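Local coordinates for protein dnab-like replicative helicase (PDB 3BH0) that probably unwinds double-stranded DNA at the phage replication fork as a DnaB-family helicase driven by ATP hydrolysis, of which this chain is the C-terminal ATPase domain, at residues A[120-125]-A[129-134]; A[169-174]-A[218-223]; A[204-209]-A[251-256]; A[233-238]-A[266-271]. One frame throughout, in Å; residues are numbered along the deposited sequence.

Contact 1. Residues A[120-125]-A[129-134]; sequences GSINAQ and AARRDF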
loop_
_atom_site.group_PDB
_atom_site.type_symbol
_atom_site.label_atom_id
_atom_site.label_comp_id
_atom_site.label_asym_id
_atom_site.label_seq_id
_atom_site.Cartn_x
_atom_site.Cartn_y
_atom_site.Cartn_z
ATOM N N GLY A 120 -8.112 8.380 -15.442
ATOM C CA GLY A 120 -8.899 9.132 -16.410
ATOM C C GLY A 120 -10.321 9.482 -16.012
ATOM O O GLY A 120 -11.055 10.048 -16.823
ATOM N N SER A 121 -10.712 9.175 -14.775
ATOM C CA SER A 121 -12.113 9.282 -14.349
ATOM C C SER A 121 -13.082 8.677 -15.377
ATOM O O SER A 121 -14.033 9.331 -15.829
ATOM C CB SER A 121 -12.498 10.731 -14.011
ATOM O OG SER A 121 -12.450 10.967 -12.613
ATOM N N ILE A 122 -12.822 7.428 -15.751
ATOM C CA ILE A 122 -13.725 6.680 -16.608
ATOM C C ILE A 122 -14.525 5.699 -15.741
ATOM O O ILE A 122 -14.071 5.304 -14.666
ATOM C CB ILE A 122 -12.967 5.941 -17.729
ATOM C CG1 ILE A 122 -11.894 6.855 -18.338
ATOM C CG2 ILE A 122 -13.946 5.451 -18.796
ATOM C CD1 ILE A 122 -11.064 6.217 -19.439
ATOM N N ASN A 123 -15.720 5.334 -16.194
ATOM C CA ASN A 123 -16.573 4.395 -15.476
ATOM C C ASN A 123 -16.250 2.934 -15.828
ATOM O O ASN A 123 -16.079 2.590 -17.006
ATOM C CB ASN A 123 -18.048 4.719 -15.742
ATOM C CG ASN A 123 -18.989 3.842 -14.955
ATOM O OD1 ASN A 123 -19.572 2.900 -15.497
ATOM N ND2 ASN A 123 -19.130 4.132 -13.664
ATOM N N ALA A 124 -16.188 2.086 -14.800
ATOM C CA ALA A 124 -15.702 0.708 -14.923
ATOM C C ALA A 124 -16.580 -0.212 -15.770
ATOM O O ALA A 124 -16.066 -1.104 -16.435
ATOM C CB ALA A 124 -15.468 0.103 -13.544
ATOM N N GLN A 125 -17.898 -0.019 -15.732
ATOM C CA GLN A 125 -18.805 -0.851 -16.536
ATOM C C GLN A 125 -18.773 -0.459 -18.006
ATOM O O GLN A 125 -18.799 -1.321 -18.891
ATOM C CB GLN A 125 -20.238 -0.811 -16.003
ATOM C CG GLN A 125 -20.465 -1.648 -14.743
ATOM C CD GLN A 125 -19.843 -3.033 -14.823
ATOM O OE1 GLN A 125 -20.213 -3.855 -15.668
ATOM N NE2 GLN A 125 -18.889 -3.297 -13.934
ATOM N N ALA A 129 -16.689 -3.768 -20.835
ATOM C CA ALA A 129 -16.786 -4.187 -22.199
ATOM C C ALA A 129 -17.504 -3.007 -22.767
ATOM O O ALA A 129 -17.453 -1.916 -22.188
ATOM C CB ALA A 129 -17.610 -5.437 -22.326
ATOM N N ALA A 130 -18.159 -3.213 -23.900
ATOM C CA ALA A 130 -19.047 -2.219 -24.458
ATOM C C ALA A 130 -18.468 -0.796 -24.435
ATOM O O ALA A 130 -19.209 0.184 -24.459
ATOM C CB ALA A 130 -20.357 -2.282 -23.743
ATOM N N ARG A 131 -17.143 -0.684 -24.395
ATOM C CA ARG A 131 -16.496 0.610 -24.556
ATOM C C ARG A 131 -16.725 1.075 -25.997
ATOM O O ARG A 131 -16.947 2.263 -26.249
ATOM C CB ARG A 131 -15.002 0.514 -24.245
ATOM C CG ARG A 131 -14.466 1.564 -23.260
ATOM C CD ARG A 131 -15.418 2.762 -23.035
ATOM N NE ARG A 131 -14.835 4.069 -23.411
ATOM C CZ ARG A 131 -13.618 4.510 -23.072
ATOM N NH1 ARG A 131 -12.815 3.772 -22.307
ATOM N NH2 ARG A 131 -13.205 5.706 -23.492
ATOM N N ARG A 132 -16.695 0.107 -26.918
ATOM C CA ARG A 132 -16.982 0.311 -28.339
ATOM C C ARG A 132 -18.349 0.965 -28.598
ATOM O O ARG A 132 -18.520 1.651 -29.608
ATOM C CB ARG A 132 -16.879 -1.020 -29.094
ATOM C CG ARG A 132 -16.803 -0.921 -30.616
ATOM C CD ARG A 132 -15.368 -0.797 -31.088
ATOM N NE ARG A 132 -15.255 -0.176 -32.406
ATOM C CZ ARG A 132 -14.248 0.610 -32.769
ATOM N NH1 ARG A 132 -13.272 0.885 -31.917
ATOM N NH2 ARG A 132 -14.218 1.135 -33.980
ATOM N N ASP A 133 -19.317 0.765 -27.704
ATOM C CA ASP A 133 -20.580 1.505 -27.808
ATOM C C ASP A 133 -20.959 2.363 -26.600
ATOM O O ASP A 133 -21.338 3.520 -26.775
ATOM C CB ASP A 133 -21.748 0.608 -28.236
ATOM C CG ASP A 133 -21.974 -0.546 -27.298
ATOM O OD1 ASP A 133 -21.014 -0.915 -26.599
ATOM O OD2 ASP A 133 -23.102 -1.092 -27.261
ATOM N N PHE A 134 -20.850 1.815 -25.388
ATOM C CA PHE A 134 -21.368 2.499 -24.180
ATOM C C PHE A 134 -20.606 3.791 -23.862
ATOM O O PHE A 134 -21.031 4.570 -23.015
ATOM C CB PHE A 134 -21.373 1.574 -22.939
ATOM C CG PHE A 134 -22.249 0.332 -23.061
ATOM C CD1 PHE A 134 -22.452 -0.486 -21.946
ATOM C CD2 PHE A 134 -22.871 -0.023 -24.261
ATOM C CE1 PHE A 134 -23.251 -1.656 -22.025
ATOM C CE2 PHE A 134 -23.665 -1.190 -24.358
ATOM C CZ PHE A 134 -23.854 -2.006 -23.235
#
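Ile122 and Arg131 cross at about a right angle, with the CG2 methyl of the isoleucine over one face of the guanidinium, toward its rim. Ile122 CG2 is 4.1 Å from Arg131 NH1, while Ile122 CD1 comes up to the same nitrogen at 4.2 Å. With CG1 beside the backbone N (chi1 -43°), CG2 stands anti to it, and the two branches can both approach NH1. Bends at chi2 and chi3 turn the arginine's guanidinium back to Ile122, where its flat face can take a methyl; the same group also makes a cation-pi contact with Trp139. In the DnaB-type ATPase domain this pair joins the loop leading into helix 124-128 to the weakly bonded turn 131-134. Earlier in that loop, Ser121 takes positive phi and closes the preceding helix with a Schellman motif; Asn123 then stands at the N-cap of the next, a place suited to its short polar side chain, though Asn123 OD1 accepts from Gln125 N only weakly (3.4 Å). Among the exposed residues, the carbonyl oxygens Gln125 O and Ala129 O, both acceptors, merely approach each other at 3.6 Å. Ile122 also packs on Leu142 and Lys141 of helix 139-150, and Arg131 touches Leu142 as well.

Contact 2. Residues A[169-174]-A[218-223]; sequences SKTRQT and RELDVV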
loop_
_atom_site.group_PDB
_atom_site.type_symbol
_atom_site.label_atom_id
_atom_site.label_comp_id
_atom_site.label_asym_id
_atom_site.label_seq_id
_atom_site.Cartn_x
_atom_site.Cartn_y
_atom_site.Cartn_z
ATOM N N SER A 169 14.575 -11.293 -4.912
ATOM C CA SER A 169 15.233 -11.336 -6.211
ATOM C C SER A 169 14.821 -10.187 -7.150
ATOM O O SER A 169 15.676 -9.522 -7.740
ATOM C CB SER A 169 14.973 -12.693 -6.855
ATOM O OG SER A 169 15.675 -12.803 -8.075
ATOM N N LYS A 170 13.512 -9.937 -7.247
ATOM C CA LYS A 170 12.966 -8.913 -8.142
ATOM C C LYS A 170 13.244 -7.493 -7.684
ATOM O O LYS A 170 13.469 -6.603 -8.492
ATOM C CB LYS A 170 11.465 -9.124 -8.340
ATOM C CG LYS A 170 11.103 -10.533 -8.789
ATOM C CD LYS A 170 11.501 -10.802 -10.252
ATOM C CE LYS A 170 11.335 -12.265 -10.572
ATOM N NZ LYS A 170 11.360 -12.536 -12.037
ATOM N N THR A 171 13.211 -7.280 -6.379
ATOM C CA THR A 171 13.502 -5.967 -5.805
ATOM C C THR A 171 14.936 -5.512 -6.130
ATOM O O THR A 171 15.155 -4.364 -6.514
ATOM C CB THR A 171 13.285 -5.988 -4.282
ATOM O OG1 THR A 171 12.015 -6.590 -3.991
ATOM C CG2 THR A 171 13.325 -4.592 -3.719
ATOM N N ARG A 172 15.897 -6.427 -5.970
ATOM C CA ARG A 172 17.306 -6.171 -6.308
ATOM C C ARG A 172 17.450 -5.879 -7.789
ATOM O O ARG A 172 17.977 -4.826 -8.190
ATOM C CB ARG A 172 18.172 -7.372 -5.929
ATOM C CG ARG A 172 18.210 -7.638 -4.435
ATOM C CD ARG A 172 19.309 -8.599 -4.077
ATOM N NE ARG A 172 20.611 -8.100 -4.518
ATOM C CZ ARG A 172 21.559 -8.862 -5.056
ATOM N NH1 ARG A 172 21.353 -10.159 -5.227
ATOM N NH2 ARG A 172 22.712 -8.320 -5.427
ATOM N N GLN A 173 16.957 -6.822 -8.588
ATOM C CA GLN A 173 16.823 -6.687 -10.031
ATOM C C GLN A 173 16.266 -5.320 -10.449
ATOM O O GLN A 173 16.785 -4.715 -11.374
ATOM C CB GLN A 173 15.960 -7.844 -10.556
ATOM C CG GLN A 173 15.997 -8.036 -12.052
ATOM C CD GLN A 173 15.074 -9.145 -12.532
ATOM O OE1 GLN A 173 15.063 -10.255 -11.989
ATOM N NE2 GLN A 173 14.300 -8.849 -13.571
ATOM N N THR A 174 15.237 -4.831 -9.757
ATOM C CA THR A 174 14.660 -3.485 -10.011
ATOM C C THR A 174 15.590 -2.364 -9.564
ATOM O O THR A 174 15.687 -1.321 -10.210
ATOM C CB THR A 174 13.267 -3.291 -9.306
ATOM O OG1 THR A 174 12.302 -4.174 -9.884
ATOM C CG2 THR A 174 12.753 -1.858 -9.431
ATOM N N ARG A 218 14.708 -3.618 5.172
ATOM C CA ARG A 218 15.952 -3.137 5.778
ATOM C C ARG A 218 17.199 -3.431 4.926
ATOM O O ARG A 218 17.956 -2.515 4.605
ATOM C CB ARG A 218 16.108 -3.735 7.188
ATOM C CG ARG A 218 15.164 -3.137 8.223
ATOM C CD ARG A 218 15.828 -2.036 9.055
ATOM N NE ARG A 218 16.707 -2.641 10.051
ATOM C CZ ARG A 218 17.998 -2.362 10.212
ATOM N NH1 ARG A 218 18.603 -1.426 9.490
ATOM N NH2 ARG A 218 18.666 -3.010 11.146
ATOM N N GLU A 219 17.391 -4.701 4.564
ATOM C CA GLU A 219 18.624 -5.185 3.914
ATOM C C GLU A 219 18.779 -4.644 2.501
ATOM O O GLU A 219 19.887 -4.318 2.084
ATOM C CB GLU A 219 18.692 -6.724 3.929
ATOM C CG GLU A 219 20.097 -7.310 3.831
ATOM C CD GLU A 219 20.314 -8.536 4.751
ATOM O OE1 GLU A 219 19.555 -9.533 4.633
ATOM O OE2 GLU A 219 21.259 -8.503 5.590
ATOM N N LEU A 220 17.672 -4.535 1.769
ATOM C CA LEU A 220 17.703 -3.932 0.426
ATOM C C LEU A 220 17.437 -2.429 0.429
ATOM O O LEU A 220 17.607 -1.768 -0.588
ATOM C CB LEU A 220 16.754 -4.656 -0.546
ATOM C CG LEU A 220 16.908 -6.173 -0.666
ATOM C CD1 LEU A 220 15.914 -6.729 -1.699
ATOM C CD2 LEU A 220 18.368 -6.554 -1.006
ATOM N N ASP A 221 17.028 -1.888 1.573
ATOM C CA ASP A 221 16.807 -0.442 1.710
ATOM C C ASP A 221 15.598 0.032 0.882
ATOM O O ASP A 221 15.661 1.038 0.161
ATOM C CB ASP A 221 18.096 0.350 1.360
ATOM C CG ASP A 221 18.129 1.744 1.980
ATOM O OD1 ASP A 221 17.517 1.966 3.056
ATOM O OD2 ASP A 221 18.784 2.625 1.377
ATOM N N VAL A 222 14.486 -0.688 1.014
ATOM C CA VAL A 222 13.244 -0.333 0.314
ATOM C C VAL A 222 12.060 -0.148 1.266
ATOM O O VAL A 222 12.094 -0.611 2.406
ATOM C CB VAL A 222 12.869 -1.379 -0.788
ATOM C CG1 VAL A 222 13.910 -1.362 -1.926
ATOM C CG2 VAL A 222 12.684 -2.800 -0.201
ATOM N N VAL A 223 11.023 0.543 0.791
ATOM C CA VAL A 223 9.725 0.522 1.465
ATOM C C VAL A 223 8.970 -0.745 1.056
ATOM O O VAL A 223 8.790 -1.000 -0.125
ATOM C CB VAL A 223 8.865 1.763 1.140
ATOM C CG1 VAL A 223 7.567 1.750 1.982
ATOM C CG2 VAL A 223 9.662 3.048 1.393
#
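Behind the helix face on which Thr171 and Arg172 meet Leu220, the carbonyl oxygen Lys170 O is gripped twice by one residue: Thr174 N approaches at 2.8 Å and Thr174 OG1 at 3.0 Å, from opposite faces of the carbonyl plane. A threonine suits this buried side of the helix, where its hydroxyl needs partners, and OG1 has a second one in Asn100 ND2. The touching atoms across the contact are carbons. Both methyls of Leu220 touch Arg172 CG, CD2 the nearer at 3.6 Å, and Leu220 CD1 also reaches Thr171 CB at 3.8 Å. Arg172 is exposed and runs across the leucine at about a right angle, its aliphatic CG and CD doing the touching. Thr171 turns a methyl to the interface because CG2 stands anti to the backbone N; this leaves OG1 turned back to bond Ile167 O, and brings CG2 tip to tip with Val222 CG1 at 3.7 Å. Asp221, with positive phi, is the C-prime residue of the Schellman motif ending helix 202-220, and Val222 follows it. Helix 164-176 thus packs against the end of helix 202-220 and the residue leading into strand 223-228, with Val185 of the adjacent strand 183-188 touching both Thr171 and Val222.

Contact 3. Residues A[204-209]-A[251-256]; sequences NQISQI and GQLEQD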
loop_
_atom_site.group_PDB
_atom_site.type_symbol
_atom_site.label_atom_id
_atom_site.label_comp_id
_atom_site.label_asym_id
_atom_site.label_seq_id
_atom_site.Cartn_x
_atom_site.Cartn_y
_atom_site.Cartn_z
ATOM N N ASN A 204 3.370 -19.910 12.140
ATOM C CA ASN A 204 4.816 -19.877 11.866
ATOM C C ASN A 204 5.195 -19.452 10.461
ATOM O O ASN A 204 6.190 -18.770 10.264
ATOM C CB ASN A 204 5.457 -21.237 12.170
ATOM C CG ASN A 204 5.662 -21.463 13.651
ATOM O OD1 ASN A 204 5.264 -20.639 14.486
ATOM N ND2 ASN A 204 6.286 -22.581 13.990
ATOM N N GLN A 205 4.412 -19.886 9.485
ATOM C CA GLN A 205 4.580 -19.444 8.111
ATOM C C GLN A 205 4.362 -17.942 7.976
ATOM O O GLN A 205 5.174 -17.256 7.349
ATOM C CB GLN A 205 3.613 -20.184 7.197
ATOM C CG GLN A 205 3.919 -21.681 7.023
ATOM C CD GLN A 205 2.747 -22.414 6.407
ATOM O OE1 GLN A 205 1.612 -21.931 6.459
ATOM N NE2 GLN A 205 3.004 -23.572 5.819
ATOM N N ILE A 206 3.281 -17.425 8.564
ATOM C CA ILE A 206 3.018 -15.982 8.497
ATOM C C ILE A 206 4.062 -15.183 9.290
ATOM O O ILE A 206 4.477 -14.116 8.863
ATOM C CB ILE A 206 1.590 -15.602 8.963
ATOM C CG1 ILE A 206 0.517 -16.354 8.172
ATOM C CG2 ILE A 206 1.401 -14.084 8.934
ATOM C CD1 ILE A 206 0.365 -15.957 6.718
ATOM N N SER A 207 4.487 -15.716 10.433
ATOM C CA SER A 207 5.568 -15.124 11.216
ATOM C C SER A 207 6.843 -14.986 10.385
ATOM O O SER A 207 7.429 -13.894 10.323
ATOM C CB SER A 207 5.831 -15.965 12.466
ATOM O OG SER A 207 4.796 -15.782 13.423
ATOM N N GLN A 208 7.249 -16.082 9.732
ATOM C CA GLN A 208 8.429 -16.087 8.841
ATOM C C GLN A 208 8.268 -15.098 7.702
ATOM O O GLN A 208 9.149 -14.271 7.478
ATOM C CB GLN A 208 8.714 -17.479 8.274
ATOM C CG GLN A 208 9.596 -17.465 6.998
ATOM C CD GLN A 208 8.772 -17.378 5.704
ATOM O OE1 GLN A 208 7.776 -18.080 5.545
ATOM N NE2 GLN A 208 9.193 -16.522 4.783
ATOM N N ILE A 209 7.142 -15.161 6.993
ATOM C CA ILE A 209 6.876 -14.181 5.931
ATOM C C ILE A 209 7.052 -12.748 6.440
ATOM O O ILE A 209 7.669 -11.923 5.776
ATOM C CB ILE A 209 5.484 -14.354 5.294
ATOM C CG1 ILE A 209 5.390 -15.688 4.542
ATOM C CG2 ILE A 209 5.190 -13.168 4.349
ATOM C CD1 ILE A 209 3.959 -16.125 4.214
ATOM N N GLY A 251 0.183 -13.165 14.435
ATOM C CA GLY A 251 1.030 -12.833 15.591
ATOM C C GLY A 251 2.125 -11.808 15.292
ATOM O O GLY A 251 1.942 -10.594 15.466
ATOM N N GLN A 252 3.267 -12.323 14.843
ATOM C CA GLN A 252 4.449 -11.547 14.486
ATOM C C GLN A 252 4.149 -10.245 13.743
ATOM O O GLN A 252 4.843 -9.242 13.915
ATOM C CB GLN A 252 5.338 -12.438 13.629
ATOM C CG GLN A 252 6.644 -11.829 13.203
ATOM C CD GLN A 252 7.628 -11.705 14.344
ATOM O OE1 GLN A 252 7.885 -10.606 14.832
ATOM N NE2 GLN A 252 8.196 -12.837 14.771
ATOM N N LEU A 253 3.101 -10.276 12.928
ATOM C CA LEU A 253 2.777 -9.208 11.981
ATOM C C LEU A 253 2.746 -7.793 12.587
ATOM O O LEU A 253 3.293 -6.858 12.003
ATOM C CB LEU A 253 1.460 -9.551 11.256
ATOM C CG LEU A 253 1.220 -9.047 9.827
ATOM C CD1 LEU A 253 2.449 -9.195 8.964
ATOM C CD2 LEU A 253 0.062 -9.797 9.203
ATOM N N GLU A 254 2.121 -7.642 13.755
ATOM C CA GLU A 254 2.040 -6.332 14.398
ATOM C C GLU A 254 3.383 -5.878 14.974
ATOM O O GLU A 254 3.655 -4.681 15.080
ATOM C CB GLU A 254 0.942 -6.291 15.472
ATOM C CG GLU A 254 1.293 -6.939 16.803
ATOM C CD GLU A 254 0.315 -6.568 17.912
ATOM O OE1 GLU A 254 -0.381 -7.489 18.391
ATOM O OE2 GLU A 254 0.240 -5.371 18.299
ATOM N N GLN A 255 4.223 -6.840 15.343
ATOM C CA GLN A 255 5.528 -6.517 15.903
ATOM C C GLN A 255 6.499 -5.991 14.845
ATOM O O GLN A 255 7.141 -4.965 15.052
ATOM C CB GLN A 255 6.069 -7.701 16.708
ATOM C CG GLN A 255 5.321 -7.817 18.064
ATOM C CD GLN A 255 5.505 -9.149 18.768
ATOM O OE1 GLN A 255 6.601 -9.688 18.819
ATOM N NE2 GLN A 255 4.424 -9.678 19.328
ATOM N N ASP A 256 6.549 -6.647 13.691
ATOM C CA ASP A 256 7.513 -6.273 12.653
ATOM C C ASP A 256 7.236 -4.960 11.925
ATOM O O ASP A 256 8.170 -4.239 11.570
ATOM C CB ASP A 256 7.696 -7.422 11.664
ATOM C CG ASP A 256 8.346 -8.626 12.310
ATOM O OD1 ASP A 256 9.174 -8.433 13.239
ATOM O OD2 ASP A 256 8.029 -9.760 11.908
#
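The flat carboxylate of Asp256 turns its edge atom OD2 to helix 202-220, approaching Ser207 O only loosely, at 4.5 Å; the firm partner of OD2 is the hydroxyl of Ser210, which comes nearly one turn after Ser207 on that helix. Ser207 instead meets the aliphatic root of Gln252: Ser207 OG is 3.4 Å from Gln252 CB, and Ser207 CB is 3.7 Å from the same carbon. The small serine lets the backbones come within 5.0 Å, measured between Ser207 CA and Gln252 CA. Its OG, beside the backbone N (chi1 -74°), is bonded back to Thr203 O in its own helix and more weakly to Ser250 O. With CG anti to the backbone N, the glutamine stem presents CB to the serine. Beside this, Ile206 CG2 touches Leu253 CD2 lightly at 4.5 Å, and Leu253 continues inward to Leu72 of strand 70-74, a place that suits branched apolar side chains. Gly251 precedes the helix with positive phi, which favours glycine. The two helix segments run almost parallel, 14° apart, joining the long helix 202-220 to the short helix before strand 259-265 in the DnaB-type P-loop NTPase core.

Contact 4. Residues A[233-238]-A[266-271]; sequences QVEQRQ and DDYYDK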
loop_
_atom_site.group_PDB
_atom_site.type_symbol
_atom_site.label_atom_id
_atom_site.label_comp_id
_atom_site.label_asym_id
_atom_site.label_seq_id
_atom_site.Cartn_x
_atom_site.Cartn_y
_atom_site.Cartn_z
ATOM N N GLN A 233 -13.968 -11.996 12.697
ATOM C CA GLN A 233 -14.444 -11.725 14.033
ATOM C C GLN A 233 -14.615 -10.239 14.273
ATOM O O GLN A 233 -15.307 -9.830 15.209
ATOM C CB GLN A 233 -13.462 -12.301 15.043
ATOM C CG GLN A 233 -14.152 -12.970 16.213
ATOM C CD GLN A 233 -13.180 -13.552 17.230
ATOM O OE1 GLN A 233 -12.031 -13.088 17.372
ATOM N NE2 GLN A 233 -13.641 -14.572 17.957
ATOM N N VAL A 234 -13.977 -9.434 13.430
ATOM C CA VAL A 234 -14.171 -7.986 13.432
ATOM C C VAL A 234 -15.665 -7.680 13.346
ATOM O O VAL A 234 -16.165 -6.761 13.995
ATOM C CB VAL A 234 -13.420 -7.311 12.238
ATOM C CG1 VAL A 234 -13.765 -5.835 12.122
ATOM C CG2 VAL A 234 -11.919 -7.496 12.375
ATOM N N GLU A 235 -16.367 -8.496 12.566
ATOM C CA GLU A 235 -17.735 -8.215 12.174
ATOM C C GLU A 235 -18.787 -8.704 13.167
ATOM O O GLU A 235 -19.921 -8.203 13.169
ATOM C CB GLU A 235 -17.991 -8.696 10.736
ATOM C CG GLU A 235 -17.098 -7.943 9.724
ATOM C CD GLU A 235 -17.408 -8.232 8.261
ATOM O OE1 GLU A 235 -18.331 -9.030 7.982
ATOM O OE2 GLU A 235 -16.729 -7.637 7.389
ATOM N N GLN A 236 -18.412 -9.656 14.026
ATOM C CA GLN A 236 -19.264 -10.016 15.169
ATOM C C GLN A 236 -18.888 -9.235 16.431
ATOM O O GLN A 236 -18.849 -9.776 17.542
ATOM C CB GLN A 236 -19.320 -11.532 15.415
ATOM C CG GLN A 236 -20.487 -12.001 16.342
ATOM C CD GLN A 236 -21.850 -11.314 16.053
ATOM O OE1 GLN A 236 -22.726 -11.899 15.407
ATOM N NE2 GLN A 236 -22.024 -10.078 16.544
ATOM N N ARG A 237 -18.608 -7.952 16.218
ATOM C CA ARG A 237 -18.437 -6.953 17.267
ATOM C C ARG A 237 -19.473 -5.876 16.992
ATOM O O ARG A 237 -19.938 -5.754 15.853
ATOM C CB ARG A 237 -17.042 -6.312 17.189
ATOM C CG ARG A 237 -15.986 -6.977 18.036
ATOM C CD ARG A 237 -14.739 -6.106 18.180
ATOM N NE ARG A 237 -13.831 -6.209 17.031
ATOM C CZ ARG A 237 -13.285 -5.167 16.415
ATOM N NH1 ARG A 237 -13.536 -3.929 16.833
ATOM N NH2 ARG A 237 -12.478 -5.355 15.389
ATOM N N GLN A 238 -19.824 -5.098 18.021
ATOM C CA GLN A 238 -20.694 -3.934 17.852
ATOM C C GLN A 238 -19.972 -2.890 16.997
ATOM O O GLN A 238 -20.398 -2.589 15.877
ATOM C CB GLN A 238 -21.102 -3.336 19.212
ATOM C CG GLN A 238 -22.129 -4.174 19.999
ATOM C CD GLN A 238 -22.287 -3.732 21.464
ATOM O OE1 GLN A 238 -21.970 -2.589 21.829
ATOM N NE2 GLN A 238 -22.779 -4.645 22.307
ATOM N N ASP A 266 -17.526 3.102 7.117
ATOM C CA ASP A 266 -18.686 2.975 8.023
ATOM C C ASP A 266 -19.992 2.591 7.325
ATOM O O ASP A 266 -20.807 1.856 7.896
ATOM C CB ASP A 266 -18.890 4.244 8.883
ATOM C CG ASP A 266 -19.880 4.030 10.042
ATOM O OD1 ASP A 266 -19.470 4.027 11.222
ATOM O OD2 ASP A 266 -21.082 3.855 9.798
ATOM N N ASP A 267 -20.182 3.079 6.098
ATOM C CA ASP A 267 -21.457 2.892 5.396
ATOM C C ASP A 267 -21.631 1.506 4.767
ATOM O O ASP A 267 -22.714 1.182 4.265
ATOM C CB ASP A 267 -21.764 4.050 4.403
ATOM C CG ASP A 267 -20.781 4.125 3.237
ATOM O OD1 ASP A 267 -19.944 3.211 3.082
ATOM O OD2 ASP A 267 -20.853 5.104 2.465
ATOM N N TYR A 268 -20.574 0.693 4.817
ATOM C CA TYR A 268 -20.694 -0.735 4.553
ATOM C C TYR A 268 -21.474 -1.405 5.678
ATOM O O TYR A 268 -22.274 -2.289 5.430
ATOM C CB TYR A 268 -19.327 -1.412 4.399
ATOM C CG TYR A 268 -19.422 -2.887 4.062
ATOM C CD1 TYR A 268 -19.667 -3.302 2.747
ATOM C CD2 TYR A 268 -19.285 -3.864 5.046
ATOM C CE1 TYR A 268 -19.773 -4.645 2.416
ATOM C CE2 TYR A 268 -19.382 -5.223 4.729
ATOM C CZ TYR A 268 -19.623 -5.606 3.406
ATOM O OH TYR A 268 -19.725 -6.948 3.055
ATOM N N TYR A 269 -21.235 -0.963 6.908
ATOM C CA TYR A 269 -21.790 -1.603 8.097
ATOM C C TYR A 269 -23.138 -1.029 8.566
ATOM O O TYR A 269 -24.064 -1.786 8.880
ATOM C CB TYR A 269 -20.770 -1.584 9.241
ATOM C CG TYR A 269 -19.605 -2.511 9.007
ATOM C CD1 TYR A 269 -19.802 -3.892 8.857
ATOM C CD2 TYR A 269 -18.312 -2.019 8.918
ATOM C CE1 TYR A 269 -18.739 -4.751 8.621
ATOM C CE2 TYR A 269 -17.247 -2.872 8.687
ATOM C CZ TYR A 269 -17.469 -4.234 8.541
ATOM O OH TYR A 269 -16.415 -5.078 8.321
ATOM N N ASP A 270 -23.240 0.297 8.636
ATOM C CA ASP A 270 -24.490 0.939 8.991
ATOM C C ASP A 270 -24.935 1.776 7.805
ATOM O O ASP A 270 -24.238 2.702 7.399
ATOM C CB ASP A 270 -24.317 1.792 10.254
ATOM C CG ASP A 270 -25.362 2.909 10.368
ATOM O OD1 ASP A 270 -26.469 2.796 9.791
ATOM O OD2 ASP A 270 -25.059 3.912 11.039
ATOM N N LYS A 271 -26.105 1.451 7.263
ATOM C CA LYS A 271 -26.536 2.006 5.970
ATOM C C LYS A 271 -27.043 3.457 6.014
ATOM O O LYS A 271 -27.210 4.095 4.973
ATOM C CB LYS A 271 -27.549 1.070 5.294
ATOM C CG LYS A 271 -27.107 -0.404 5.260
ATOM C CD LYS A 271 -26.006 -0.667 4.208
ATOM C CE LYS A 271 -25.433 -2.087 4.322
ATOM N NZ LYS A 271 -24.458 -2.389 3.216
#
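Glu235 and Tyr269 make the firm part of this contact: the phenol donates to the carboxylate, with Tyr269 OH 2.7 Å from Glu235 OE2. The two side chains cross at about a right angle and their flat ends are turned 80° apart. The carboxylate comes up at the edge of the ring, near its plane, and the hydroxyl meets OE2 from above the carboxylate plane, 39° out of it. The glutamate chain is extended beyond CG, and this length carries its acid across to the tyrosine; its stem adds packing, with Glu235 CG 3.3 Å from Tyr269 OH. A salt bridge from Arg76 reaches the same OE2, and one oxygen thus takes both a hydroxyl and a charged group. By contrast, the flank formed by Tyr268 is loose: its CE2 lies 4.5 Å from Glu235 OE2. Within its own segment, Tyr268 CD2 lies above one face of the Tyr269 ring, offset toward its rim. Further out, exposed Lys271 bonds through NZ to Tyr268 O at 3.1 Å. Arg76 and Met79, which touches Tyr269, fall in the likely Walker A loop that follows strand 70-74. The contact thus joins the loop after strand 223-228 to the weakly bonded helical turn 266-269, just after strand 259-265, beside that loop.

Contacts 2 and 3 both use helix 202-220, contact 3 near its start and contact 2 at its end; their centres are about 20 Å apart and their nearest atoms about 8 Å. Along the chain the segments of contacts 2 and 3 alternate, as do those of contacts 3 and 4, whose centres are about 26 Å apart. Contact 4 lies beside the likely Walker A loop, where ATP is expected to bind, and contact 3 reaches strand 70-74, which leads into that loop. Contact 2 is on the far side of the chain's centre from contact 4, about 38 Å between centres. Contact 1 lies furthest out, about 26 Å from the chain's centre and about 41 Å from contact 3, centre to centre.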